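PDB 6YJO: FAD-binding PCMH-type domain-containing protein from Gibberella zeae, which binds FAD through two covalent links and probably acts as an oligosaccharide-oxidising oxidoreductase. Local coordinates for residues Ser349-Phe363 against Ser444-Tyr457. Numbering follows the deposited sequence.
With FAD (flavin-adenine dinucleotide), chain C.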
loop_
_atom_site.group_PDB
_atom_site.type_symbol
_atom_site.label_atom_id
_atom_site.label_comp_id
_atom_site.label_asym_id
_atom_site.label_seq_id
_atom_site.Cartn_x
_atom_site.Cartn_y
_atom_site.Cartn_z
ATOM N N SER A 349 -8.616 -5.882 4.433
ATOM C CA SER A 349 -7.571 -5.720 5.433
ATOM C C SER A 349 -8.184 -5.481 6.805
ATOM O O SER A 349 -9.396 -5.300 6.956
ATOM C CB SER A 349 -6.636 -4.555 5.081
ATOM O OG SER A 349 -7.367 -3.346 4.968
ATOM N N LEU A 350 -7.314 -5.488 7.813
ATOM C CA LEU A 350 -7.654 -5.044 9.157
ATOM C C LEU A 350 -6.411 -4.428 9.781
ATOM O O LEU A 350 -5.284 -4.827 9.476
ATOM C CB LEU A 350 -8.170 -6.186 10.041
ATOM C CG LEU A 350 -9.603 -6.663 9.809
ATOM C CD1 LEU A 350 -9.894 -7.863 10.701
ATOM C CD2 LEU A 350 -10.599 -5.541 10.079
ATOM N N MET A 351 -6.628 -3.442 10.647
ATOM C CA MET A 351 -5.570 -2.781 11.411
ATOM C C MET A 351 -5.969 -2.874 12.882
ATOM O O MET A 351 -6.448 -1.907 13.479
ATOM C CB MET A 351 -5.380 -1.320 10.949
ATOM C CG MET A 351 -4.895 -1.181 9.514
ATOM S SD MET A 351 -3.282 -0.379 9.382
ATOM C CE MET A 351 -2.254 -1.535 10.283
ATOM N N THR A 352 -5.763 -4.051 13.467
ATOM C CA THR A 352 -6.253 -4.355 14.804
ATOM C C THR A 352 -5.210 -4.040 15.868
ATOM O O THR A 352 -4.014 -3.915 15.598
ATOM C CB THR A 352 -6.644 -5.833 14.932
ATOM O OG1 THR A 352 -5.475 -6.654 14.812
ATOM C CG2 THR A 352 -7.646 -6.226 13.870
ATOM N N LYS A 353 -5.698 -3.907 17.097
ATOM C CA LYS A 353 -4.883 -4.066 18.286
ATOM C C LYS A 353 -4.794 -5.547 18.648
ATOM O O LYS A 353 -5.397 -6.408 18.003
ATOM C CB LYS A 353 -5.477 -3.260 19.441
ATOM C CG LYS A 353 -5.521 -1.763 19.188
ATOM C CD LYS A 353 -6.353 -1.038 20.236
ATOM C CE LYS A 353 -6.242 0.473 20.093
ATOM N NZ LYS A 353 -4.945 1.001 20.600
ATOM N N ALA A 354 -4.012 -5.841 19.681
ATOM C CA ALA A 354 -3.947 -7.179 20.254
ATOM C C ALA A 354 -5.338 -7.773 20.439
ATOM O O ALA A 354 -6.165 -7.229 21.176
ATOM C CB ALA A 354 -3.220 -7.115 21.598
ATOM N N LEU A 355 -5.599 -8.890 19.761
ATOM C CA LEU A 355 -6.855 -9.608 19.945
ATOM C C LEU A 355 -6.902 -10.284 21.315
ATOM O O LEU A 355 -5.880 -10.709 21.859
ATOM C CB LEU A 355 -7.041 -10.662 18.852
ATOM C CG LEU A 355 -7.646 -10.221 17.517
ATOM C CD1 LEU A 355 -6.720 -9.275 16.758
ATOM C CD2 LEU A 355 -7.979 -11.452 16.677
ATOM N N THR A 356 -8.111 -10.389 21.864
ATOM C CA THR A 356 -8.344 -11.127 23.096
ATOM C C THR A 356 -8.358 -12.627 22.814
ATOM O O THR A 356 -8.495 -13.061 21.670
ATOM C CB THR A 356 -9.672 -10.710 23.729
ATOM O OG1 THR A 356 -10.752 -11.144 22.894
ATOM C CG2 THR A 356 -9.737 -9.203 23.895
ATOM N N ARG A 357 -8.226 -13.421 23.883
ATOM C CA ARG A 357 -8.284 -14.874 23.738
ATOM C C ARG A 357 -9.511 -15.297 22.942
ATOM O O ARG A 357 -9.418 -16.114 22.021
ATOM C CB ARG A 357 -8.289 -15.548 25.114
ATOM C CG ARG A 357 -8.554 -17.052 25.045
ATOM C CD ARG A 357 -7.964 -17.811 26.226
ATOM N NE ARG A 357 -6.503 -17.847 26.182
ATOM C CZ ARG A 357 -5.786 -18.759 25.527
ATOM N NH1 ARG A 357 -6.383 -19.732 24.847
ATOM N NH2 ARG A 357 -4.461 -18.699 25.551
ATOM N N ASN A 358 -10.675 -14.738 23.283
ATOM C CA ASN A 358 -11.924 -15.146 22.652
ATOM C C ASN A 358 -12.052 -14.625 21.227
ATOM O O ASN A 358 -12.739 -15.253 20.413
ATOM C CB ASN A 358 -13.109 -14.672 23.495
ATOM C CG ASN A 358 -13.012 -15.126 24.943
ATOM O OD1 ASN A 358 -12.911 -14.306 25.854
ATOM N ND2 ASN A 358 -13.035 -16.441 25.157
ATOM N N GLN A 359 -11.402 -13.504 20.909
ATOM C CA GLN A 359 -11.394 -13.014 19.535
ATOM C C GLN A 359 -10.550 -13.914 18.642
ATOM O O GLN A 359 -10.949 -14.225 17.514
ATOM C CB GLN A 359 -10.884 -11.574 19.504
ATOM C CG GLN A 359 -11.968 -10.556 19.790
ATOM C CD GLN A 359 -11.431 -9.291 20.435
ATOM O OE1 GLN A 359 -10.240 -9.011 20.377
ATOM N NE2 GLN A 359 -12.319 -8.532 21.080
ATOM N N VAL A 360 -9.385 -14.352 19.131
ATOM C CA VAL A 360 -8.554 -15.269 18.357
ATOM C C VAL A 360 -9.258 -16.608 18.183
ATOM O O VAL A 360 -9.060 -17.290 17.171
ATOM C CB VAL A 360 -7.173 -15.443 19.023
ATOM C CG1 VAL A 360 -6.261 -16.302 18.155
ATOM C CG2 VAL A 360 -6.528 -14.089 19.281
ATOM N N LYS A 361 -10.095 -17.005 19.148
ATOM C CA LYS A 361 -10.815 -18.271 19.032
ATOM C C LYS A 361 -11.923 -18.179 17.987
ATOM O O LYS A 361 -12.174 -19.147 17.261
ATOM C CB LYS A 361 -11.376 -18.685 20.397
ATOM C CG LYS A 361 -10.307 -19.164 21.375
ATOM C CD LYS A 361 -10.790 -19.179 22.826
ATOM C CE LYS A 361 -11.752 -20.328 23.120
ATOM N NZ LYS A 361 -12.111 -20.399 24.569
ATOM N N SER A 362 -12.582 -17.020 17.880
ATOM C CA SER A 362 -13.624 -16.845 16.871
ATOM C C SER A 362 -13.035 -16.860 15.465
ATOM O O SER A 362 -13.634 -17.426 14.544
ATOM C CB SER A 362 -14.384 -15.541 17.120
ATOM O OG SER A 362 -15.324 -15.296 16.086
ATOM N N PHE A 363 -11.866 -16.240 15.282
ATOM C CA PHE A 363 -11.219 -16.254 13.975
ATOM C C PHE A 363 -10.828 -17.671 13.574
ATOM O O PHE A 363 -11.068 -18.093 12.440
ATOM C CB PHE A 363 -9.990 -15.342 13.992
ATOM C CG PHE A 363 -9.090 -15.504 12.795
ATOM C CD1 PHE A 363 -9.560 -15.248 11.518
ATOM C CD2 PHE A 363 -7.773 -15.905 12.949
ATOM C CE1 PHE A 363 -8.737 -15.396 10.416
ATOM C CE2 PHE A 363 -6.942 -16.054 11.852
ATOM C CZ PHE A 363 -7.426 -15.799 10.582
ATOM N N SER A 444 -15.261 -12.162 11.803
ATOM C CA SER A 444 -14.952 -13.060 12.913
ATOM C C SER A 444 -13.924 -12.452 13.859
ATOM O O SER A 444 -13.881 -12.806 15.041
ATOM C CB SER A 444 -14.440 -14.397 12.375
ATOM O OG SER A 444 -13.119 -14.271 11.878
ATOM N N VAL A 445 -13.089 -11.542 13.355
ATOM C CA VAL A 445 -12.077 -10.892 14.180
ATOM C C VAL A 445 -12.677 -9.732 14.965
ATOM O O VAL A 445 -12.392 -9.564 16.156
ATOM C CB VAL A 445 -10.907 -10.422 13.293
ATOM C CG1 VAL A 445 -10.012 -9.465 14.061
ATOM C CG2 VAL A 445 -10.117 -11.611 12.767
ATOM N N THR A 446 -13.523 -8.928 14.321
ATOM C CA THR A 446 -13.907 -7.627 14.855
ATOM C C THR A 446 -15.200 -7.648 15.660
ATOM O O THR A 446 -15.489 -6.667 16.355
ATOM C CB THR A 446 -14.054 -6.624 13.707
ATOM O OG1 THR A 446 -15.024 -7.110 12.768
ATOM C CG2 THR A 446 -12.720 -6.426 13.001
ATOM N N LYS A 447 -15.983 -8.727 15.579
ATOM C CA LYS A 447 -17.291 -8.775 16.231
ATOM C C LYS A 447 -17.254 -8.278 17.673
ATOM O O LYS A 447 -18.046 -7.411 18.060
ATOM C CB LYS A 447 -17.842 -10.206 16.179
ATOM C CG LYS A 447 -18.640 -10.509 14.916
ATOM C CD LYS A 447 -19.150 -11.946 14.874
ATOM C CE LYS A 447 -20.190 -12.218 15.949
ATOM N NZ LYS A 447 -21.004 -13.432 15.655
ATOM N N THR A 448 -16.342 -8.815 18.485
ATOM C CA THR A 448 -16.272 -8.470 19.901
ATOM C C THR A 448 -15.482 -7.192 20.170
ATOM O O THR A 448 -15.484 -6.706 21.306
ATOM C CB THR A 448 -15.650 -9.636 20.678
ATOM O OG1 THR A 448 -16.442 -10.813 20.478
ATOM C CG2 THR A 448 -15.574 -9.327 22.172
ATOM N N MET A 449 -14.837 -6.624 19.155
ATOM C CA MET A 449 -13.942 -5.491 19.346
ATOM C C MET A 449 -14.731 -4.186 19.401
ATOM O O MET A 449 -15.688 -3.993 18.645
ATOM C CB MET A 449 -12.927 -5.447 18.202
ATOM C CG MET A 449 -11.474 -5.309 18.629
ATOM S SD MET A 449 -10.359 -5.403 17.214
ATOM C CE MET A 449 -10.446 -7.151 16.831
ATOM N N ALA A 450 -14.330 -3.293 20.309
ATOM C CA ALA A 450 -14.928 -1.963 20.371
ATOM C C ALA A 450 -14.901 -1.313 18.995
ATOM O O ALA A 450 -13.879 -1.331 18.302
ATOM C CB ALA A 450 -14.184 -1.096 21.388
ATOM N N ASP A 451 -16.036 -0.724 18.607
ATOM C CA ASP A 451 -16.221 -0.290 17.226
ATOM C C ASP A 451 -15.113 0.645 16.750
ATOM O O ASP A 451 -14.848 0.726 15.543
ATOM C CB ASP A 451 -17.578 0.391 17.072
ATOM C CG ASP A 451 -17.889 0.735 15.634
ATOM O OD1 ASP A 451 -18.321 -0.171 14.889
ATOM O OD2 ASP A 451 -17.689 1.905 15.244
ATOM N N GLY A 452 -14.463 1.358 17.668
ATOM C CA GLY A 452 -13.431 2.304 17.289
ATOM C C GLY A 452 -12.031 1.893 17.697
ATOM O O GLY A 452 -11.145 2.745 17.816
ATOM N N ASP A 453 -11.813 0.596 17.911
ATOM C CA ASP A 453 -10.502 0.071 18.274
ATOM C C ASP A 453 -9.768 -0.563 17.100
ATOM O O ASP A 453 -8.617 -0.981 17.258
ATOM C CB ASP A 453 -10.643 -0.962 19.399
ATOM C CG ASP A 453 -10.534 -0.344 20.783
ATOM O OD1 ASP A 453 -10.185 0.851 20.889
ATOM O OD2 ASP A 453 -10.796 -1.061 21.773
ATOM N N TRP A 454 -10.398 -0.639 15.931
ATOM C CA TRP A 454 -9.805 -1.285 14.770
ATOM C C TRP A 454 -10.112 -0.459 13.531
ATOM O O TRP A 454 -11.146 0.210 13.450
ATOM C CB TRP A 454 -10.329 -2.718 14.583
ATOM C CG TRP A 454 -11.817 -2.789 14.396
ATOM C CD1 TRP A 454 -12.762 -2.825 15.376
ATOM C CD2 TRP A 454 -12.529 -2.830 13.152
ATOM N NE1 TRP A 454 -14.017 -2.889 14.825
ATOM C CE2 TRP A 454 -13.902 -2.895 13.459
ATOM C CE3 TRP A 454 -12.137 -2.820 11.810
ATOM C CZ2 TRP A 454 -14.885 -2.949 12.475
ATOM C CZ3 TRP A 454 -13.115 -2.877 10.834
ATOM C CH2 TRP A 454 -14.474 -2.939 11.172
ATOM N N GLY A 455 -9.201 -0.517 12.569
ATOM C CA GLY A 455 -9.378 0.174 11.312
ATOM C C GLY A 455 -9.020 -0.709 10.136
ATOM O O GLY A 455 -8.973 -1.935 10.263
ATOM N N MET A 456 -8.769 -0.090 8.985
ATOM C CA MET A 456 -8.399 -0.803 7.775
ATOM C C MET A 456 -7.313 -0.009 7.062
ATOM O O MET A 456 -7.044 1.149 7.385
ATOM C CB MET A 456 -9.621 -1.036 6.873
ATOM C CG MET A 456 -10.699 -1.889 7.531
ATOM S SD MET A 456 -12.159 -2.143 6.505
ATOM C CE MET A 456 -11.610 -3.473 5.435
ATOM N N TYR A 457 -6.688 -0.647 6.081
ATOM C CA TYR A 457 -5.490 -0.130 5.434
ATOM C C TYR A 457 -5.832 0.275 4.005
ATOM O O TYR A 457 -6.289 -0.557 3.214
ATOM C CB TYR A 457 -4.390 -1.189 5.459
ATOM C CG TYR A 457 -3.074 -0.771 4.847
ATOM C CD1 TYR A 457 -2.633 0.543 4.912
ATOM C CD2 TYR A 457 -2.264 -1.704 4.211
ATOM C CE1 TYR A 457 -1.426 0.915 4.354
ATOM C CE2 TYR A 457 -1.062 -1.343 3.656
ATOM C CZ TYR A 457 -0.642 -0.033 3.734
ATOM O OH TYR A 457 0.562 0.329 3.172
HETATM P PA FAD C . -2.315 3.037 -8.714
HETATM O O1A FAD C . -3.564 2.342 -9.106
HETATM O O2A FAD C . -1.560 3.684 -9.887
HETATM O O5B FAD C . -2.598 4.107 -7.592
HETATM C C5B FAD C . -3.373 3.779 -6.421
HETATM C C4B FAD C . -3.938 5.041 -5.830
HETATM O O4B FAD C . -2.924 6.076 -5.850
HETATM C C3B FAD C . -5.136 5.615 -6.581
HETATM O O3B FAD C . -6.038 6.253 -5.684
HETATM C C2B FAD C . -4.475 6.613 -7.529
HETATM O O2B FAD C . -5.368 7.640 -7.934
HETATM C C1B FAD C . -3.373 7.168 -6.630
HETATM N N9A FAD C . -2.241 7.738 -7.356
HETATM C C8A FAD C . -1.365 7.091 -8.190
HETATM N N7A FAD C . -0.448 7.868 -8.713
HETATM C C5A FAD C . -0.742 9.121 -8.186
HETATM C C6A FAD C . -0.139 10.380 -8.351
HETATM N N6A FAD C . 0.927 10.606 -9.123
HETATM N N1A FAD C . -0.683 11.421 -7.683
HETATM C C2A FAD C . -1.748 11.205 -6.908
HETATM N N3A FAD C . -2.399 10.064 -6.676
HETATM C C4A FAD C . -1.843 9.049 -7.354
HETATM N N1 FAD C . 1.076 -2.616 -0.052
HETATM C C2 FAD C . 1.814 -2.694 1.095
HETATM O O2 FAD C . 1.664 -1.886 2.018
HETATM N N3 FAD C . 2.758 -3.700 1.236
HETATM C C4 FAD C . 3.049 -4.677 0.305
HETATM O O4 FAD C . 3.910 -5.523 0.539
HETATM C C4X FAD C . 2.259 -4.584 -0.908
HETATM N N5 FAD C . 2.467 -5.467 -1.844
HETATM C C5X FAD C . 1.715 -5.371 -3.004
HETATM C C6 FAD C . 1.895 -6.318 -4.005
HETATM C C7 FAD C . 1.188 -6.252 -5.200
HETATM C C7M FAD C . 1.437 -7.287 -6.265
HETATM C C8 FAD C . 0.217 -5.251 -5.371
HETATM C C8M FAD C . -0.580 -5.148 -6.643
HETATM C C9 FAD C . 0.014 -4.314 -4.362
HETATM C C9A FAD C . 0.748 -4.371 -3.184
HETATM N N10 FAD C . 0.568 -3.432 -2.150
HETATM C C10 FAD C . 1.298 -3.514 -0.993
HETATM C "C1'" FAD C . -0.450 -2.379 -2.262
HETATM C "C2'" FAD C . 0.084 -1.055 -2.784
HETATM O "O2'" FAD C . 0.778 -0.367 -1.744
HETATM C "C3'" FAD C . -1.098 -0.201 -3.243
HETATM O "O3'" FAD C . -1.845 -0.955 -4.191
HETATM C "C4'" FAD C . -0.709 1.131 -3.881
HETATM O "O4'" FAD C . -1.581 2.166 -3.427
HETATM C "C5'" FAD C . -0.762 1.043 -5.388
HETATM O "O5'" FAD C . -0.058 2.166 -5.952
HETATM P P FAD C . 0.171 2.271 -7.498
HETATM O O1P FAD C . 0.609 3.694 -7.858
HETATM O O2P FAD C . 1.062 1.169 -7.941
HETATM O O3P FAD C . -1.322 2.013 -8.023
#
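Met351 N gives to Gly455 O at 2.8 Å and Gly455 N gives back to Met351 O, a hydrogen-bonded antiparallel pair where the edge of a sheet meets a chain running to the flavin. Segment 349-363 brings an edge strand (346-352) of the seven-stranded antiparallel sheet in this FAD-linked oxidoreductase of the PCMH type; the chain leaving helix 431-446 adds this single bridge to that strand and then leads on to the flavin. Two residues past Gly455, Tyr457 N donates an almost straight hydrogen bond to Ser349 OG (3.0 Å, 167° at the hydrogen). Tyr457 is a residue of the FAD site: with CG anti to its backbone N (chi1 -179°), the ring leads away from the strand and OH bonds FAD O2 at 2.7 Å. The flavin oxygen lies at the ring edge, and Gly175 and Asn459 also hydrogen-bond this hydroxyl. Met351, bent at chi2 and chi3, adds an oblique Met-aromatic contact, its SD 5.3 Å from the ring centroid.

Beyond the bridge, contact is mostly apolar. Leu350 divides its methyls: CD1 packs on Val445 CG1 as the two side chains run past each other in opposite directions, while CD2 touches both Thr446 CG2 and Trp454 CE3. Thr446 CG2 itself sits 3.6 Å above the centre of the indole, covering one face. Val445 also splits its branches, CG1 to Leu350 and Leu355, CG2 to Phe363 of helix 357-371. At the start of that helix, Thr356 and Gln359 form a capping box; the bond from Thr356 N holds Gln359 OE1, while NE2 lies against Thr448 CB and CG2. A turn further on, Ser362 OG donates to Ser444 O at 3.1 Å, in the carbonyl plane and on a lone pair.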